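Local atomic coordinates of cytochrome P450 reductase (Amycolatopsis methanolica 239, PDB entry 5OGX), a protein that passes electrons from NADH, through FAD and a [2Fe-2S] cluster, to the cytochrome P450 partner that O-demethylates guaiacol and other lignin-derived aromatics. Residues A[128-139]-A[188-199]; A[209-218]-A[298-306]. All coordinates share one frame; numbering follows the deposited sequence. Where two conformers were deposited one is given.

Contact 1 of 2, residues A[128-139]-A[188-199]; sequences LAFEAGQYVELV and VEATGPLGDFHL
Gln134 reaches across to the strand end at Leu194 and Gly195, its chain stretched out beyond CG (chi2 -165°), and its amide is gripped at both ends. NE2 donates to Gly195 O at 2.9 Å, while OE1 turns back to accept the backbone N of Glu131, closing over the type II turn 131-134; Gln134 CB lies 4.0 Å from Pro193 CB, and OE1 also rests on the proline ring. Cut back to an alanine, this position is likely to leave Gly195 O and the N-H of Glu131 without their amide partners and to open a gap beside Pro193.

Next along the strand, the Tyr135 ring takes Leu194 CB over one face, 3.7 Å from its centroid; chi1 of 75° wedges CG between backbone N and carbonyl carbon and swings the ring over its cross-strand neighbour. Glu137 runs alongside Thr191, its CB 3.7 Å from Thr191 OG1. The Glu137 carboxylate is held by a salt bridge to Arg146 and a hydrogen bond to Asn38, a cluster-binding residue. At the far end Glu189 lays its extended chain over Val139, CD 3.6 Å from CG2. Beyond the turn, Glu131 CB sits over the His198 ring, 4.1 Å from its centroid.

Paired backbone bonds at Tyr135-Leu194 and Glu137-Thr191, one residue out of step, define a beta bulge in the antiparallel sheet of the FAD-binding domain, with Tyr135 in the flavin pocket.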
loop_
_atom_site.group_PDB
_atom_site.type_symbol
_atom_site.label_atom_id
_atom_site.label_comp_id
_atom_site.label_asym_id
_atom_site.label_seq_id
_atom_site.Cartn_x
_atom_site.Cartn_y
_atom_site.Cartn_z
ATOM N N LEU A 128 -7.978 3.876 -14.821
ATOM C CA LEU A 128 -6.680 3.969 -14.170
ATOM C C LEU A 128 -5.920 2.664 -14.360
ATOM O O LEU A 128 -6.447 1.589 -14.063
ATOM C CB LEU A 128 -6.843 4.264 -12.683
ATOM C CG LEU A 128 -5.526 4.427 -11.926
ATOM C CD1 LEU A 128 -4.793 5.649 -12.488
ATOM C CD2 LEU A 128 -5.781 4.576 -10.428
ATOM N N ALA A 129 -4.690 2.760 -14.860
ATOM C CA ALA A 129 -3.796 1.609 -14.929
ATOM C C ALA A 129 -3.075 1.478 -13.597
ATOM O O ALA A 129 -2.456 2.440 -13.143
ATOM C CB ALA A 129 -2.781 1.776 -16.060
ATOM N N PHE A 130 -3.159 0.298 -12.975
ATOM C CA PHE A 130 -2.498 0.047 -11.693
ATOM C C PHE A 130 -2.341 -1.456 -11.498
ATOM O O PHE A 130 -2.953 -2.263 -12.201
ATOM C CB PHE A 130 -3.283 0.647 -10.508
ATOM C CG PHE A 130 -4.679 0.087 -10.364
ATOM C CD1 PHE A 130 -5.741 0.691 -11.021
ATOM C CD2 PHE A 130 -4.924 -1.037 -9.582
ATOM C CE1 PHE A 130 -7.039 0.186 -10.917
ATOM C CE2 PHE A 130 -6.230 -1.551 -9.472
ATOM C CZ PHE A 130 -7.279 -0.934 -10.147
ATOM N N GLU A 131 -1.507 -1.822 -10.524
ATOM C CA GLU A 131 -1.397 -3.199 -10.049
ATOM C C GLU A 131 -2.203 -3.330 -8.769
ATOM O O GLU A 131 -2.195 -2.415 -7.944
ATOM C CB GLU A 131 0.056 -3.573 -9.747
ATOM C CG GLU A 131 0.991 -3.463 -10.945
ATOM C CD GLU A 131 0.653 -4.472 -12.016
ATOM O OE1 GLU A 131 0.362 -5.642 -11.675
ATOM O OE2 GLU A 131 0.660 -4.092 -13.198
ATOM N N ALA A 132 -2.897 -4.464 -8.600
ATOM C CA ALA A 132 -3.615 -4.686 -7.347
ATOM C C ALA A 132 -2.658 -4.587 -6.176
ATOM O O ALA A 132 -1.559 -5.143 -6.224
ATOM C CB ALA A 132 -4.295 -6.055 -7.355
ATOM N N GLY A 133 -3.077 -3.868 -5.126
ATOM C CA GLY A 133 -2.241 -3.617 -3.966
ATOM C C GLY A 133 -1.641 -2.224 -3.929
ATOM O O GLY A 133 -1.138 -1.801 -2.875
ATOM N N GLN A 134 -1.665 -1.515 -5.052
ATOM C CA GLN A 134 -1.206 -0.137 -5.048
ATOM C C GLN A 134 -2.230 0.748 -4.352
ATOM O O GLN A 134 -3.336 0.314 -4.016
ATOM C CB GLN A 134 -0.948 0.338 -6.479
ATOM C CG GLN A 134 0.280 -0.363 -7.080
ATOM C CD GLN A 134 0.754 0.329 -8.320
ATOM O OE1 GLN A 134 0.129 0.227 -9.365
ATOM N NE2 GLN A 134 1.871 1.065 -8.208
ATOM N N TYR A 135 -1.851 2.011 -4.121
ATOM C CA TYR A 135 -2.697 2.918 -3.366
ATOM C C TYR A 135 -2.834 4.240 -4.104
ATOM O O TYR A 135 -2.141 4.503 -5.091
ATOM C CB TYR A 135 -2.156 3.128 -1.933
ATOM C CG TYR A 135 -0.924 4.029 -1.803
ATOM C CD1 TYR A 135 -1.068 5.406 -1.665
ATOM C CD2 TYR A 135 0.361 3.495 -1.760
ATOM C CE1 TYR A 135 0.043 6.242 -1.533
ATOM C CE2 TYR A 135 1.495 4.343 -1.628
ATOM C CZ TYR A 135 1.306 5.700 -1.493
ATOM O OH TYR A 135 2.405 6.563 -1.353
ATOM N N VAL A 136 -3.765 5.065 -3.618
ATOM C CA VAL A 136 -3.964 6.400 -4.167
ATOM C C VAL A 136 -3.803 7.421 -3.054
ATOM O O VAL A 136 -3.994 7.130 -1.871
ATOM C CB VAL A 136 -5.331 6.572 -4.854
ATOM C CG1 VAL A 136 -5.421 5.672 -6.077
ATOM C CG2 VAL A 136 -6.482 6.312 -3.868
ATOM N N GLU A 137 -3.420 8.629 -3.449
ATOM C CA GLU A 137 -3.177 9.709 -2.505
ATOM C C GLU A 137 -4.306 10.724 -2.617
ATOM O O GLU A 137 -4.518 11.305 -3.692
ATOM C CB GLU A 137 -1.820 10.339 -2.812
ATOM C CG GLU A 137 -1.371 11.425 -1.879
ATOM C CD GLU A 137 -0.062 12.000 -2.378
ATOM O OE1 GLU A 137 -0.001 13.212 -2.647
ATOM O OE2 GLU A 137 0.891 11.208 -2.553
ATOM N N LEU A 138 -5.039 10.925 -1.521
ATOM C CA LEU A 138 -6.123 11.897 -1.485
ATOM C C LEU A 138 -5.652 13.171 -0.798
ATOM O O LEU A 138 -4.793 13.142 0.085
ATOM C CB LEU A 138 -7.348 11.349 -0.740
ATOM C CG LEU A 138 -7.916 9.978 -1.125
ATOM C CD1 LEU A 138 -9.258 9.735 -0.399
ATOM C CD2 LEU A 138 -8.091 9.850 -2.620
ATOM N N VAL A 139 -6.250 14.290 -1.192
ATOM C CA VAL A 139 -6.022 15.576 -0.541
ATOM C C VAL A 139 -7.301 15.966 0.191
ATOM O O VAL A 139 -8.387 15.973 -0.402
ATOM C CB VAL A 139 -5.612 16.657 -1.557
ATOM C CG1 VAL A 139 -5.301 17.974 -0.835
ATOM C CG2 VAL A 139 -4.415 16.194 -2.363
ATOM N N VAL A 188 -13.137 14.696 -5.580
ATOM C CA VAL A 188 -12.070 14.440 -4.619
ATOM C C VAL A 188 -10.739 14.590 -5.336
ATOM O O VAL A 188 -10.526 13.981 -6.388
ATOM C CB VAL A 188 -12.197 13.032 -3.992
ATOM C CG1 VAL A 188 -10.979 12.695 -3.130
ATOM C CG2 VAL A 188 -13.491 12.924 -3.181
ATOM N N GLU A 189 -9.848 15.402 -4.776
ATOM C CA GLU A 189 -8.515 15.557 -5.339
ATOM C C GLU A 189 -7.698 14.313 -5.015
ATOM O O GLU A 189 -7.573 13.931 -3.842
ATOM C CB GLU A 189 -7.846 16.809 -4.777
ATOM C CG GLU A 189 -6.475 17.104 -5.363
ATOM C CD GLU A 189 -5.887 18.395 -4.830
ATOM O OE1 GLU A 189 -6.574 19.087 -4.053
ATOM O OE2 GLU A 189 -4.734 18.708 -5.186
ATOM N N ALA A 190 -7.149 13.675 -6.044
ATOM C CA ALA A 190 -6.508 12.383 -5.852
ATOM C C ALA A 190 -5.488 12.158 -6.959
ATOM O O ALA A 190 -5.681 12.598 -8.095
ATOM C CB ALA A 190 -7.537 11.248 -5.845
ATOM N N THR A 191 -4.401 11.463 -6.615
ATOM C CA THR A 191 -3.402 11.053 -7.594
ATOM C C THR A 191 -3.069 9.587 -7.359
ATOM O O THR A 191 -3.141 9.084 -6.237
ATOM C CB THR A 191 -2.128 11.878 -7.506
ATOM O OG1 THR A 191 -1.581 11.732 -6.189
ATOM C CG2 THR A 191 -2.431 13.358 -7.744
ATOM N N GLY A 192 -2.700 8.896 -8.423
ATOM C CA GLY A 192 -2.298 7.520 -8.294
ATOM C C GLY A 192 -1.950 6.942 -9.648
ATOM O O GLY A 192 -2.055 7.612 -10.678
ATOM N N PRO A 193 -1.527 5.672 -9.672
ATOM C CA PRO A 193 -1.285 4.845 -8.488
ATOM C C PRO A 193 0.101 5.074 -7.913
ATOM O O PRO A 193 0.996 5.580 -8.607
ATOM C CB PRO A 193 -1.392 3.425 -9.042
ATOM C CG PRO A 193 -0.746 3.567 -10.414
ATOM C CD PRO A 193 -1.126 4.981 -10.909
ATOM N N LEU A 194 0.285 4.669 -6.657
ATOM C CA LEU A 194 1.576 4.677 -5.991
ATOM C C LEU A 194 1.784 3.324 -5.325
ATOM O O LEU A 194 0.831 2.573 -5.118
ATOM C CB LEU A 194 1.656 5.788 -4.936
ATOM C CG LEU A 194 1.564 7.203 -5.518
ATOM C CD1 LEU A 194 0.847 8.121 -4.542
ATOM C CD2 LEU A 194 2.956 7.733 -5.819
ATOM N N GLY A 195 3.029 3.036 -4.958
ATOM C CA GLY A 195 3.287 1.914 -4.073
ATOM C C GLY A 195 3.837 0.685 -4.787
ATOM O O GLY A 195 3.679 0.498 -5.994
ATOM N N ASP A 196 4.486 -0.177 -3.991
ATOM C CA ASP A 196 5.141 -1.389 -4.463
ATOM C C ASP A 196 4.528 -2.665 -3.894
ATOM O O ASP A 196 5.091 -3.750 -4.083
ATOM C CB ASP A 196 6.623 -1.373 -4.084
ATOM C CG ASP A 196 7.414 -0.414 -4.898
ATOM O OD1 ASP A 196 6.971 -0.107 -6.032
ATOM O OD2 ASP A 196 8.487 0.008 -4.396
ATOM N N PHE A 197 3.409 -2.570 -3.187
ATOM C CA PHE A 197 2.832 -3.727 -2.501
ATOM C C PHE A 197 1.925 -4.482 -3.472
ATOM O O PHE A 197 0.698 -4.417 -3.398
ATOM C CB PHE A 197 2.064 -3.245 -1.271
ATOM C CG PHE A 197 1.618 -4.344 -0.326
ATOM C CD1 PHE A 197 2.534 -5.179 0.305
ATOM C CD2 PHE A 197 0.277 -4.463 -0.007
ATOM C CE1 PHE A 197 2.109 -6.149 1.220
ATOM C CE2 PHE A 197 -0.165 -5.432 0.898
ATOM C CZ PHE A 197 0.756 -6.275 1.512
ATOM N N HIS A 198 2.541 -5.219 -4.399
ATOM C CA HIS A 198 1.751 -5.916 -5.411
ATOM C C HIS A 198 2.491 -7.165 -5.861
ATOM O O HIS A 198 3.676 -7.334 -5.587
ATOM C CB HIS A 198 1.433 -4.998 -6.603
ATOM C CG HIS A 198 2.649 -4.443 -7.282
ATOM N ND1 HIS A 198 3.428 -5.195 -8.138
ATOM C CD2 HIS A 198 3.219 -3.214 -7.231
ATOM C CE1 HIS A 198 4.430 -4.451 -8.584
ATOM N NE2 HIS A 198 4.332 -3.245 -8.045
ATOM N N LEU A 199 1.772 -8.035 -6.582
ATOM C CA LEU A 199 2.346 -9.276 -7.067
ATOM C C LEU A 199 3.436 -9.016 -8.106
ATOM O O LEU A 199 3.385 -8.030 -8.845
ATOM C CB LEU A 199 1.256 -10.137 -7.713
ATOM C CG LEU A 199 0.225 -10.676 -6.717
ATOM C CD1 LEU A 199 -1.038 -11.177 -7.419
ATOM C CD2 LEU A 199 0.851 -11.793 -5.917
HETATM O O HOH W 1 -0.924 -7.460 -7.433
HETATM O O HOH W 2 1.432 -0.417 -2.716
HETATM O O HOH W 3 -2.809 13.665 -4.455
HETATM O O HOH W 4 1.257 12.122 -5.671
HETATM O O HOH W 5 -10.307 16.585 -2.294
#

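Contact 2 of 2, residues A[209-218]-A[298-306]; sequences PMVLIGGGTG and GWSGWLCGP. With FAD (flavin-adenine dinucleotide), chain B.
The indole of Trp299 carries Pro209 on one face: CB stands over the centre of the six-membered ring, 3.5 Å from its centroid and 3° off the normal, a close CH-pi contact with the proline side chain running roughly perpendicular to that of the tryptophan. At the edge of the same indole, near its plane, lie Val211 N and Met210 O, the latter 3.5 Å from CZ3. Phe289 meets Trp299 edge-to-face.

Trp302 shares a face of the sheet with Met210 and Leu212. Val211 O lies in the plane of the Trp302 indole, at the edge, 3.6 Å from CD1, while Met210 brings its methyl obliquely to the pyrrole ring, CE 3.8 Å from NE1. The bend at chi3 (42°) of Met210 turns CE toward the indole, and SD stays farther off in a slanting Met-aromatic contact. Leu212 runs alongside Trp302 in the same direction, its CD2 3.9 Å from CB, and His328 stacks on the indole from outside the two segments. Ile213 and Leu303 pair likewise on the side opposite Trp302, where helix 285-292 covers them.

Six backbone hydrogen bonds, alternating in direction from Ser300 N-Pro209 O to Gly215 N-Cys304 O, join the two parallel strands. After Gly215 the chain turns sharply: Gly218 N returns to Gly215 O, and a side chain on Gly218 would collide with Cys304 O.

Apolar and aromatic side chains thus carry the contact between the strands, with backbone bonds holding the register. The polar side-chain link to FAD comes from just beyond, where the glycine-rich turn of the NAD-binding domain brings Thr217 to the flavin, OG1 making a weak hydrogen bond of 3.1 Å to FAD O2, a light link between the turn after the strand and the flavin.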
loop_
_atom_site.group_PDB
_atom_site.type_symbol
_atom_site.label_atom_id
_atom_site.label_comp_id
_atom_site.label_asym_id
_atom_site.label_seq_id
_atom_site.Cartn_x
_atom_site.Cartn_y
_atom_site.Cartn_z
ATOM N N PRO A 209 2.343 -21.083 -2.131
ATOM C CA PRO A 209 1.365 -20.647 -1.126
ATOM C C PRO A 209 1.654 -19.253 -0.601
ATOM O O PRO A 209 2.813 -18.839 -0.457
ATOM C CB PRO A 209 1.517 -21.682 -0.003
ATOM C CG PRO A 209 2.925 -22.239 -0.205
ATOM C CD PRO A 209 3.141 -22.236 -1.684
ATOM N N MET A 210 0.576 -18.542 -0.261
ATOM C CA MET A 210 0.677 -17.178 0.248
ATOM C C MET A 210 -0.119 -17.032 1.533
ATOM O O MET A 210 -1.247 -17.529 1.633
ATOM C CB MET A 210 0.125 -16.141 -0.755
ATOM C CG MET A 210 0.666 -16.239 -2.144
ATOM S SD MET A 210 -0.363 -15.347 -3.338
ATOM C CE MET A 210 -0.783 -13.844 -2.484
ATOM N N VAL A 211 0.450 -16.315 2.503
ATOM C CA VAL A 211 -0.312 -15.859 3.660
ATOM C C VAL A 211 -0.392 -14.345 3.597
ATOM O O VAL A 211 0.601 -13.673 3.288
ATOM C CB VAL A 211 0.286 -16.344 4.992
ATOM C CG1 VAL A 211 1.768 -15.914 5.128
ATOM C CG2 VAL A 211 -0.554 -15.811 6.148
ATOM N N LEU A 212 -1.594 -13.816 3.815
ATOM C CA LEU A 212 -1.845 -12.384 3.790
ATOM C C LEU A 212 -2.449 -12.009 5.128
ATOM O O LEU A 212 -3.414 -12.643 5.575
ATOM C CB LEU A 212 -2.787 -12.011 2.644
ATOM C CG LEU A 212 -2.195 -12.386 1.285
ATOM C CD1 LEU A 212 -2.841 -13.694 0.860
ATOM C CD2 LEU A 212 -2.420 -11.300 0.232
ATOM N N ILE A 213 -1.875 -11.005 5.783
ATOM C CA ILE A 213 -2.318 -10.633 7.122
ATOM C C ILE A 213 -2.605 -9.140 7.144
ATOM O O ILE A 213 -1.717 -8.328 6.851
ATOM C CB ILE A 213 -1.296 -11.024 8.193
ATOM C CG1 ILE A 213 -1.190 -12.569 8.194
ATOM C CG2 ILE A 213 -1.781 -10.563 9.558
ATOM C CD1 ILE A 213 -0.381 -13.140 9.300
ATOM N N GLY A 214 -3.856 -8.793 7.437
ATOM C CA GLY A 214 -4.300 -7.416 7.441
ATOM C C GLY A 214 -4.708 -6.995 8.832
ATOM O O GLY A 214 -5.529 -7.667 9.471
ATOM N N GLY A 215 -4.137 -5.900 9.324
ATOM C CA GLY A 215 -4.605 -5.347 10.580
ATOM C C GLY A 215 -5.618 -4.263 10.295
ATOM O O GLY A 215 -5.284 -3.268 9.645
ATOM N N GLY A 216 -6.857 -4.450 10.741
ATOM C CA GLY A 216 -7.880 -3.442 10.496
ATOM C C GLY A 216 -8.116 -3.255 9.010
ATOM O O GLY A 216 -8.265 -4.221 8.254
ATOM N N THR A 217 -8.144 -2.002 8.559
ATOM C CA THR A 217 -8.349 -1.781 7.131
ATOM C C THR A 217 -7.106 -2.093 6.300
ATOM O O THR A 217 -7.148 -1.915 5.079
ATOM C CB THR A 217 -8.800 -0.346 6.869
ATOM O OG1 THR A 217 -7.966 0.538 7.626
ATOM C CG2 THR A 217 -10.274 -0.157 7.290
ATOM N N GLY A 218 -6.033 -2.585 6.922
ATOM C CA GLY A 218 -4.950 -3.239 6.198
ATOM C C GLY A 218 -5.432 -4.401 5.342
ATOM O O GLY A 218 -4.702 -4.890 4.471
ATOM N N GLY A 298 9.195 -21.814 2.295
ATOM C CA GLY A 298 8.564 -21.999 1.003
ATOM C C GLY A 298 7.317 -21.175 0.804
ATOM O O GLY A 298 6.757 -21.184 -0.302
ATOM N N TRP A 299 6.876 -20.456 1.833
ATOM C CA TRP A 299 5.718 -19.580 1.751
ATOM C C TRP A 299 6.129 -18.176 1.333
ATOM O O TRP A 299 7.289 -17.778 1.455
ATOM C CB TRP A 299 5.021 -19.513 3.114
ATOM C CG TRP A 299 4.192 -20.721 3.356
ATOM C CD1 TRP A 299 4.629 -21.987 3.578
ATOM C CD2 TRP A 299 2.765 -20.765 3.358
ATOM N NE1 TRP A 299 3.537 -22.843 3.739
ATOM C CE2 TRP A 299 2.386 -22.103 3.612
ATOM C CE3 TRP A 299 1.771 -19.791 3.192
ATOM C CZ2 TRP A 299 1.049 -22.500 3.687
ATOM C CZ3 TRP A 299 0.431 -20.186 3.273
ATOM C CH2 TRP A 299 0.090 -21.529 3.525
ATOM N N SER A 300 5.165 -17.439 0.799
ATOM C CA SER A 300 5.280 -15.997 0.654
ATOM C C SER A 300 4.344 -15.359 1.665
ATOM O O SER A 300 3.326 -15.954 2.042
ATOM C CB SER A 300 4.937 -15.541 -0.771
ATOM O OG SER A 300 5.687 -16.267 -1.744
ATOM N N GLY A 301 4.703 -14.158 2.126
ATOM C CA GLY A 301 3.887 -13.482 3.125
ATOM C C GLY A 301 3.683 -12.019 2.809
ATOM O O GLY A 301 4.597 -11.328 2.357
ATOM N N TRP A 302 2.475 -11.541 3.072
ATOM C CA TRP A 302 2.045 -10.191 2.728
ATOM C C TRP A 302 1.415 -9.581 3.971
ATOM O O TRP A 302 0.361 -10.042 4.415
ATOM C CB TRP A 302 1.039 -10.230 1.573
ATOM C CG TRP A 302 1.611 -10.933 0.374
ATOM C CD1 TRP A 302 1.839 -12.279 0.208
ATOM C CD2 TRP A 302 2.057 -10.299 -0.809
ATOM N NE1 TRP A 302 2.412 -12.512 -1.032
ATOM C CE2 TRP A 302 2.553 -11.302 -1.668
ATOM C CE3 TRP A 302 2.090 -8.968 -1.222
ATOM C CZ2 TRP A 302 3.085 -11.015 -2.916
ATOM C CZ3 TRP A 302 2.635 -8.681 -2.467
ATOM C CH2 TRP A 302 3.114 -9.704 -3.299
ATOM N N LEU A 303 2.038 -8.532 4.529
ATOM C CA LEU A 303 1.570 -7.941 5.776
ATOM C C LEU A 303 1.194 -6.489 5.524
ATOM O O LEU A 303 1.991 -5.736 4.957
ATOM C CB LEU A 303 2.650 -7.996 6.871
ATOM C CG LEU A 303 2.968 -9.335 7.530
ATOM C CD1 LEU A 303 4.425 -9.381 7.934
ATOM C CD2 LEU A 303 2.101 -9.520 8.768
ATOM N N CYS A 304 0.010 -6.085 5.981
ATOM C CA CYS A 304 -0.382 -4.693 5.807
ATOM C C CYS A 304 -1.177 -4.223 7.015
ATOM O O CYS A 304 -2.079 -4.919 7.479
ATOM C CB CYS A 304 -1.193 -4.526 4.524
ATOM S SG CYS A 304 -1.896 -2.896 4.335
ATOM N N GLY A 305 -0.843 -3.042 7.515
ATOM C CA GLY A 305 -1.521 -2.503 8.672
ATOM C C GLY A 305 -0.641 -1.479 9.354
ATOM O O GLY A 305 0.314 -0.975 8.768
ATOM N N PRO A 306 -0.921 -1.185 10.621
ATOM C CA PRO A 306 -0.071 -0.249 11.354
ATOM C C PRO A 306 1.373 -0.712 11.347
ATOM O O PRO A 306 1.654 -1.924 11.328
ATOM C CB PRO A 306 -0.666 -0.271 12.770
ATOM C CG PRO A 306 -2.115 -0.657 12.550
ATOM C CD PRO A 306 -2.062 -1.661 11.421
HETATM P PA FAD B . -4.275 12.239 11.444
HETATM O O1A FAD B . -4.880 13.616 11.566
HETATM O O2A FAD B . -3.049 12.181 10.566
HETATM O O5B FAD B . -3.865 11.648 12.929
HETATM C C5B FAD B . -4.578 12.084 14.065
HETATM C C4B FAD B . -3.790 11.605 15.319
HETATM O O4B FAD B . -3.917 10.312 15.447
HETATM C C3B FAD B . -2.285 11.858 15.129
HETATM O O3B FAD B . -1.740 12.196 16.325
HETATM C C2B FAD B . -1.741 10.506 14.606
HETATM O O2B FAD B . -0.282 10.353 14.889
HETATM C C1B FAD B . -2.479 9.615 15.214
HETATM N N9A FAD B . -2.767 8.483 14.372
HETATM C C8A FAD B . -2.675 8.437 13.036
HETATM N N7A FAD B . -3.060 7.216 12.640
HETATM C C5A FAD B . -3.400 6.518 13.739
HETATM C C6A FAD B . -3.858 5.231 13.893
HETATM N N6A FAD B . -4.178 4.087 13.057
HETATM N N1A FAD B . -4.133 4.764 15.103
HETATM C C2A FAD B . -3.958 5.554 16.192
HETATM N N3A FAD B . -3.507 6.826 16.049
HETATM C C4A FAD B . -3.230 7.298 14.810
HETATM N N1 FAD B . -5.785 3.999 6.277
HETATM C C2 FAD B . -7.056 3.328 6.031
HETATM O O2 FAD B . -7.962 3.474 6.780
HETATM N N3 FAD B . -7.206 2.489 4.833
HETATM C C4 FAD B . -6.149 2.273 3.895
HETATM O O4 FAD B . -6.303 1.576 2.948
HETATM C C4X FAD B . -4.850 2.952 4.185
HETATM N N5 FAD B . -3.776 2.784 3.255
HETATM C C5X FAD B . -2.509 3.443 3.561
HETATM C C6 FAD B . -1.440 3.227 2.686
HETATM C C7 FAD B . -0.236 3.868 2.992
HETATM C C7M FAD B . 0.809 3.541 1.926
HETATM C C8 FAD B . -0.108 4.683 4.114
HETATM C C8M FAD B . 1.241 5.348 4.357
HETATM C C9 FAD B . -1.172 4.884 4.987
HETATM C C9A FAD B . -2.365 4.250 4.702
HETATM N N10 FAD B . -3.485 4.473 5.632
HETATM C C10 FAD B . -4.707 3.794 5.354
HETATM C "C1'" FAD B . -3.362 5.383 6.784
HETATM C "C2'" FAD B . -4.044 6.705 6.230
HETATM O "O2'" FAD B . -3.364 7.288 5.126
HETATM C "C3'" FAD B . -4.199 7.828 7.280
HETATM O "O3'" FAD B . -2.972 7.978 7.937
HETATM C "C4'" FAD B . -5.293 7.491 8.310
HETATM O "O4'" FAD B . -6.539 7.405 7.673
HETATM C "C5'" FAD B . -5.372 8.570 9.411
HETATM O "O5'" FAD B . -5.371 9.850 8.809
HETATM P P FAD B . -6.141 11.087 9.561
HETATM O O1P FAD B . -5.865 12.338 8.772
HETATM O O2P FAD B . -7.595 10.756 9.806
HETATM O O3P FAD B . -5.431 11.165 11.035
HETATM O O HOH W 6 5.180 -19.436 -1.799
#

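In the fold
From the N terminus the chain first builds the [2Fe-2S] domain, then enters the antiparallel sheet of the FAD-binding domain. Contact 1 closes the 48 residues between its segments, which include strands 146-150 and 160-166 and helix 174-178. Only then does strand 210-215 open contact 2, whose 79 intervening residues hold helices and parallel strands of the NAD-binding domain. The two loops therefore follow in series, neither nested nor crossed. Their centres lie about 18 Å apart, yet they touch: Phe197, His198 and Leu199, at the end of segment 188-199, pack on Trp302 and Leu303. FAD bridges them too, touched by Tyr135 of contact 1 and Thr217 of contact 2.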